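Local coordinates for Mgp-operon protein 3 (Mycoplasma pneumoniae, PDB 6RJ1) that probably helps Mycoplasma pneumoniae attach to host cells, acting as an extracellular, membrane-bound adhesin alongside the adhesin P1, at residues H549-A554 and Y799-L804; Q464-G469 and S702-A707. All coordinates share one frame; numbering follows the deposited sequence.

Contact 1 (H549-A554 and Y799-L804); sequences HLVFAA and YSAVLL
Two neighbouring beta sheets stack face to face where Val551 and Ala553 of strand 549-563 meet Ala801 and Leu803 of strand 799-805, an arrangement consistent with adjacent blades of the beta-propeller to which this adhesin family belongs. The two strands run in nearly the same direction and share no hydrogen bond; each is paired within its own sheet. Small side chains let the backbones draw close, with Val551 CA 7.5 Å from Ala801 CA. Val551 touches with one branch: CG1 stands anti to the backbone N (chi1 164°) and meets the methyl Ala801 CB at 3.7 Å. Two residues along, the sizes are reversed. Here the methyl comes from the 549-554 side, Ala553 CB, and it receives the CD2 branch of Leu803 at 4.0 Å. All four residues are buried, and the contact is purely apolar. Leu782 of strand 779-786 touches all four of them, so the partner strand of 799-805 fills in beside the interface. Near the start of both segments, Ile698 of strand 693-699 is touched by His549 and Tyr799, while Tyr799 OH is hydrogen-bonded to Asp819 OD1. From the other face of strand 799-805, Val802 and Leu804 pack on Trp863, Tyr865 and Phe867 of the next sheet.

Contact 2 (Q464-G469 and S702-A707); sequences QIVVMG and SELKSA
Val466 and Leu704 form the dense half of this contact: the CG2 branch of Val466 meets the CD2 branch of Leu704 at 3.8 Å, and the two side chains are roughly perpendicular to each other. Both residues are buried. Leu704 also touches Leu461 of the neighbouring strand 457-461, while Val466 packs on Leu543 of strand 538-546, which extends the apolar patch beyond this pair. Next to it the fit turns polar and looser. Gln464 runs alongside Leu704, the two chains pointing in opposed directions, and the glutamine bends at chi2 (-137°) and carries its amide to the helix surface. NE2 of Gln464 lies 4.1 Å from Leu704 CB, and no hydrogen bond links the two segments. The other amide atom, OE1, has a weak hydrogen bond with Arg708 NE. The fold element here is a helix laid across the face of a beta sheet: helix 701-712 passes over strand 464-468 with the axes of the two segments 10.6 Å apart and 69° between their directions. Strand 464-468 sits between 457-461 and 477-482, antiparallel to both. Just ahead of the helix, Asn700 N donates to Glu703 OE1, as in one half of a capping box. On the solvent side, Lys705 only skirts the strand, and its extended chain leads away from it. Ser706, partly exposed, turns its hydroxyl back onto its own helix: OG donates to Ser702 O at 3.1 Å, tilted 23° from the carbonyl plane, while Ser706 N reaches the same oxygen from the opposite face.

How the contacts relate
Both contacts are buried, with centres 15 Å apart, and strand 549-563 lies between strand 799-805 and the Val466-Leu704 pair of contact 2. Contact 1 uses one of its faces; from the other, Leu550 CD2 reaches Leu704 CD2 at 4.1 Å and Val466 CG1 at 4.2 Å, so apolar layers lie on both faces of strand 549-563, with its sheet between them. They also share neighbours: strand 693-699, paired with 549-563, leads into the helix of contact 2, and strand 538-546, its other partner here, supplies Leu543 to Val466. Contact 1 is sheet against sheet and wholly apolar. Contact 2, helix against sheet, mixes an apolar centre with an amide, and its helix extends to the surface through Lys705.

Contact 1 (H549-A554 and Y799-L804)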
loop_
_atom_site.group_PDB
_atom_site.type_symbol
_atom_site.label_atom_id
_atom_site.label_comp_id
_atom_site.label_asym_id
_atom_site.label_seq_id
_atom_site.Cartn_x
_atom_site.Cartn_y
_atom_site.Cartn_z
ATOM N N HIS A 549 -20.752 3.851 -8.293
ATOM C CA HIS A 549 -20.044 3.078 -7.279
ATOM C C HIS A 549 -18.572 3.434 -7.234
ATOM O O HIS A 549 -17.994 3.807 -8.258
ATOM C CB HIS A 549 -20.180 1.579 -7.580
ATOM C CG HIS A 549 -21.505 0.991 -7.214
ATOM N ND1 HIS A 549 -22.648 1.271 -7.946
ATOM C CD2 HIS A 549 -21.821 0.133 -6.219
ATOM C CE1 HIS A 549 -23.623 0.603 -7.356
ATOM N NE2 HIS A 549 -23.172 -0.105 -6.318
ATOM N N LEU A 550 -17.961 3.278 -6.047
ATOM C CA LEU A 550 -16.541 3.514 -5.837
ATOM C C LEU A 550 -15.773 2.193 -5.969
ATOM O O LEU A 550 -16.153 1.181 -5.391
ATOM C CB LEU A 550 -16.270 4.160 -4.464
ATOM C CG LEU A 550 -14.787 4.411 -4.125
ATOM C CD1 LEU A 550 -14.303 5.728 -4.697
ATOM C CD2 LEU A 550 -14.532 4.328 -2.634
ATOM N N VAL A 551 -14.686 2.226 -6.721
ATOM C CA VAL A 551 -13.807 1.092 -6.915
ATOM C C VAL A 551 -12.437 1.480 -6.334
ATOM O O VAL A 551 -11.992 2.614 -6.507
ATOM C CB VAL A 551 -13.772 0.691 -8.409
ATOM C CG1 VAL A 551 -12.596 -0.219 -8.714
ATOM C CG2 VAL A 551 -15.077 0.019 -8.818
ATOM N N PHE A 552 -11.804 0.562 -5.599
ATOM C CA PHE A 552 -10.490 0.793 -5.001
ATOM C C PHE A 552 -9.631 -0.476 -5.048
ATOM O O PHE A 552 -10.144 -1.587 -5.230
ATOM C CB PHE A 552 -10.626 1.327 -3.555
ATOM C CG PHE A 552 -10.852 0.249 -2.521
ATOM C CD1 PHE A 552 -12.119 -0.295 -2.324
ATOM C CD2 PHE A 552 -9.791 -0.254 -1.771
ATOM C CE1 PHE A 552 -12.321 -1.322 -1.392
ATOM C CE2 PHE A 552 -9.992 -1.290 -0.854
ATOM C CZ PHE A 552 -11.255 -1.816 -0.671
ATOM N N ALA A 553 -8.319 -0.289 -4.858
ATOM C CA ALA A 553 -7.305 -1.338 -4.801
ATOM C C ALA A 553 -6.157 -0.828 -3.969
ATOM O O ALA A 553 -5.809 0.360 -4.024
ATOM C CB ALA A 553 -6.821 -1.715 -6.191
ATOM N N ALA A 554 -5.598 -1.720 -3.156
ATOM C CA ALA A 554 -4.506 -1.410 -2.246
ATOM C C ALA A 554 -3.754 -2.679 -1.893
ATOM O O ALA A 554 -4.287 -3.781 -2.029
ATOM C CB ALA A 554 -5.075 -0.791 -0.970
ATOM N N TYR A 799 -17.699 -3.113 -17.109
ATOM C CA TYR A 799 -16.690 -2.187 -16.620
ATOM C C TYR A 799 -15.622 -2.900 -15.818
ATOM O O TYR A 799 -15.896 -3.889 -15.130
ATOM C CB TYR A 799 -17.293 -0.987 -15.868
ATOM C CG TYR A 799 -18.116 -1.338 -14.650
ATOM C CD1 TYR A 799 -17.529 -1.424 -13.388
ATOM C CD2 TYR A 799 -19.491 -1.521 -14.744
ATOM C CE1 TYR A 799 -18.286 -1.721 -12.257
ATOM C CE2 TYR A 799 -20.259 -1.820 -13.621
ATOM C CZ TYR A 799 -19.650 -1.920 -12.380
ATOM O OH TYR A 799 -20.406 -2.214 -11.277
ATOM N N SER A 800 -14.395 -2.403 -15.930
ATOM C CA SER A 800 -13.241 -2.956 -15.252
ATOM C C SER A 800 -12.355 -1.848 -14.749
ATOM O O SER A 800 -12.427 -0.729 -15.236
ATOM C CB SER A 800 -12.450 -3.847 -16.207
ATOM O OG SER A 800 -13.223 -4.964 -16.612
ATOM N N ALA A 801 -11.515 -2.160 -13.779
ATOM C CA ALA A 801 -10.533 -1.226 -13.257
ATOM C C ALA A 801 -9.183 -1.855 -13.475
ATOM O O ALA A 801 -9.041 -3.076 -13.365
ATOM C CB ALA A 801 -10.757 -0.980 -11.780
ATOM N N VAL A 802 -8.203 -1.048 -13.855
ATOM C CA VAL A 802 -6.864 -1.586 -14.050
ATOM C C VAL A 802 -5.875 -0.831 -13.185
ATOM O O VAL A 802 -6.138 0.304 -12.786
ATOM C CB VAL A 802 -6.389 -1.721 -15.532
ATOM C CG1 VAL A 802 -7.336 -2.583 -16.371
ATOM C CG2 VAL A 802 -6.148 -0.367 -16.177
ATOM N N LEU A 803 -4.753 -1.475 -12.881
ATOM C CA LEU A 803 -3.658 -0.888 -12.108
ATOM C C LEU A 803 -2.341 -1.560 -12.470
ATOM O O LEU A 803 -2.317 -2.718 -12.916
ATOM C CB LEU A 803 -3.909 -0.919 -10.582
ATOM C CG LEU A 803 -3.846 -2.271 -9.890
ATOM C CD1 LEU A 803 -3.049 -2.188 -8.615
ATOM C CD2 LEU A 803 -5.227 -2.838 -9.665
ATOM N N LEU A 804 -1.252 -0.821 -12.290
ATOM C CA LEU A 804 0.086 -1.306 -12.576
ATOM C C LEU A 804 0.755 -1.728 -11.283
ATOM O O LEU A 804 0.650 -1.034 -10.259
ATOM C CB LEU A 804 0.887 -0.198 -13.284
ATOM C CG LEU A 804 1.069 -0.297 -14.816
ATOM C CD1 LEU A 804 -0.213 -0.693 -15.549
ATOM C CD2 LEU A 804 1.578 1.001 -15.373
#

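Contact 2 (Q464-G469 and S702-A707)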
loop_
_atom_site.group_PDB
_atom_site.type_symbol
_atom_site.label_atom_id
_atom_site.label_comp_id
_atom_site.label_asym_id
_atom_site.label_seq_id
_atom_site.Cartn_x
_atom_site.Cartn_y
_atom_site.Cartn_z
ATOM N N GLN A 464 -20.624 13.215 -2.227
ATOM C CA GLN A 464 -19.697 12.617 -1.269
ATOM C C GLN A 464 -18.299 12.608 -1.845
ATOM O O GLN A 464 -18.108 12.258 -3.013
ATOM C CB GLN A 464 -20.114 11.185 -0.878
ATOM C CG GLN A 464 -21.511 11.090 -0.297
ATOM C CD GLN A 464 -21.528 10.186 0.891
ATOM O OE1 GLN A 464 -21.180 10.591 2.003
ATOM N NE2 GLN A 464 -21.937 8.941 0.680
ATOM N N ILE A 465 -17.324 12.993 -1.022
ATOM C CA ILE A 465 -15.922 13.004 -1.411
ATOM C C ILE A 465 -15.197 11.977 -0.571
ATOM O O ILE A 465 -15.333 11.968 0.654
ATOM C CB ILE A 465 -15.287 14.421 -1.321
ATOM C CG1 ILE A 465 -16.030 15.434 -2.225
ATOM C CG2 ILE A 465 -13.804 14.379 -1.673
ATOM C CD1 ILE A 465 -16.897 16.383 -1.510
ATOM N N VAL A 466 -14.460 11.092 -1.240
ATOM C CA VAL A 466 -13.666 10.050 -0.604
ATOM C C VAL A 466 -12.198 10.408 -0.783
ATOM O O VAL A 466 -11.781 10.721 -1.892
ATOM C CB VAL A 466 -14.001 8.620 -1.122
ATOM C CG1 VAL A 466 -13.283 7.548 -0.299
ATOM C CG2 VAL A 466 -15.509 8.369 -1.121
ATOM N N VAL A 467 -11.429 10.409 0.312
ATOM C CA VAL A 467 -9.992 10.718 0.306
ATOM C C VAL A 467 -9.252 9.539 0.908
ATOM O O VAL A 467 -9.663 9.042 1.950
ATOM C CB VAL A 467 -9.652 12.063 1.019
ATOM C CG1 VAL A 467 -8.144 12.320 1.052
ATOM C CG2 VAL A 467 -10.383 13.237 0.367
ATOM N N MET A 468 -8.202 9.062 0.229
ATOM C CA MET A 468 -7.372 7.935 0.676
ATOM C C MET A 468 -5.881 8.288 0.587
ATOM O O MET A 468 -5.512 9.283 -0.055
ATOM C CB MET A 468 -7.705 6.651 -0.098
ATOM C CG MET A 468 -9.035 6.048 0.285
ATOM S SD MET A 468 -9.380 4.499 -0.584
ATOM C CE MET A 468 -10.998 4.104 0.074
ATOM N N GLY A 469 -5.052 7.485 1.258
ATOM C CA GLY A 469 -3.610 7.678 1.357
ATOM C C GLY A 469 -2.842 7.347 0.106
ATOM O O GLY A 469 -3.435 6.967 -0.908
ATOM N N SER A 702 -24.466 3.326 0.415
ATOM C CA SER A 702 -24.834 2.945 1.782
ATOM C C SER A 702 -23.612 2.450 2.575
ATOM O O SER A 702 -23.511 2.729 3.770
ATOM C CB SER A 702 -25.976 1.932 1.790
ATOM O OG SER A 702 -25.544 0.591 1.627
ATOM N N GLU A 703 -22.670 1.758 1.898
ATOM C CA GLU A 703 -21.428 1.282 2.509
ATOM C C GLU A 703 -20.532 2.484 2.832
ATOM O O GLU A 703 -19.888 2.510 3.882
ATOM C CB GLU A 703 -20.698 0.283 1.595
ATOM C CG GLU A 703 -21.370 -1.077 1.498
ATOM C CD GLU A 703 -20.752 -2.040 0.500
ATOM O OE1 GLU A 703 -20.647 -1.675 -0.694
ATOM O OE2 GLU A 703 -20.389 -3.168 0.908
ATOM N N LEU A 704 -20.533 3.495 1.948
ATOM C CA LEU A 704 -19.788 4.737 2.133
ATOM C C LEU A 704 -20.408 5.576 3.244
ATOM O O LEU A 704 -19.676 6.174 4.026
ATOM C CB LEU A 704 -19.729 5.548 0.828
ATOM C CG LEU A 704 -18.754 5.053 -0.242
ATOM C CD1 LEU A 704 -19.008 5.737 -1.563
ATOM C CD2 LEU A 704 -17.301 5.234 0.182
ATOM N N LYS A 705 -21.758 5.587 3.336
ATOM C CA LYS A 705 -22.512 6.325 4.354
ATOM C C LYS A 705 -22.233 5.769 5.744
ATOM O O LYS A 705 -22.184 6.545 6.696
ATOM C CB LYS A 705 -24.007 6.292 4.056
ATOM C CG LYS A 705 -24.794 7.411 4.725
ATOM C CD LYS A 705 -26.248 7.317 4.360
ATOM C CE LYS A 705 -27.076 8.303 5.150
ATOM N NZ LYS A 705 -28.456 8.464 4.601
ATOM N N SER A 706 -22.021 4.433 5.856
ATOM C CA SER A 706 -21.696 3.769 7.112
ATOM C C SER A 706 -20.326 4.202 7.604
ATOM O O SER A 706 -20.153 4.387 8.805
ATOM C CB SER A 706 -21.752 2.257 6.951
ATOM O OG SER A 706 -23.089 1.859 6.701
ATOM N N ALA A 707 -19.369 4.406 6.672
ATOM C CA ALA A 707 -18.015 4.857 6.974
ATOM C C ALA A 707 -18.025 6.305 7.472
ATOM O O ALA A 707 -17.271 6.626 8.392
ATOM C CB ALA A 707 -17.126 4.715 5.751
#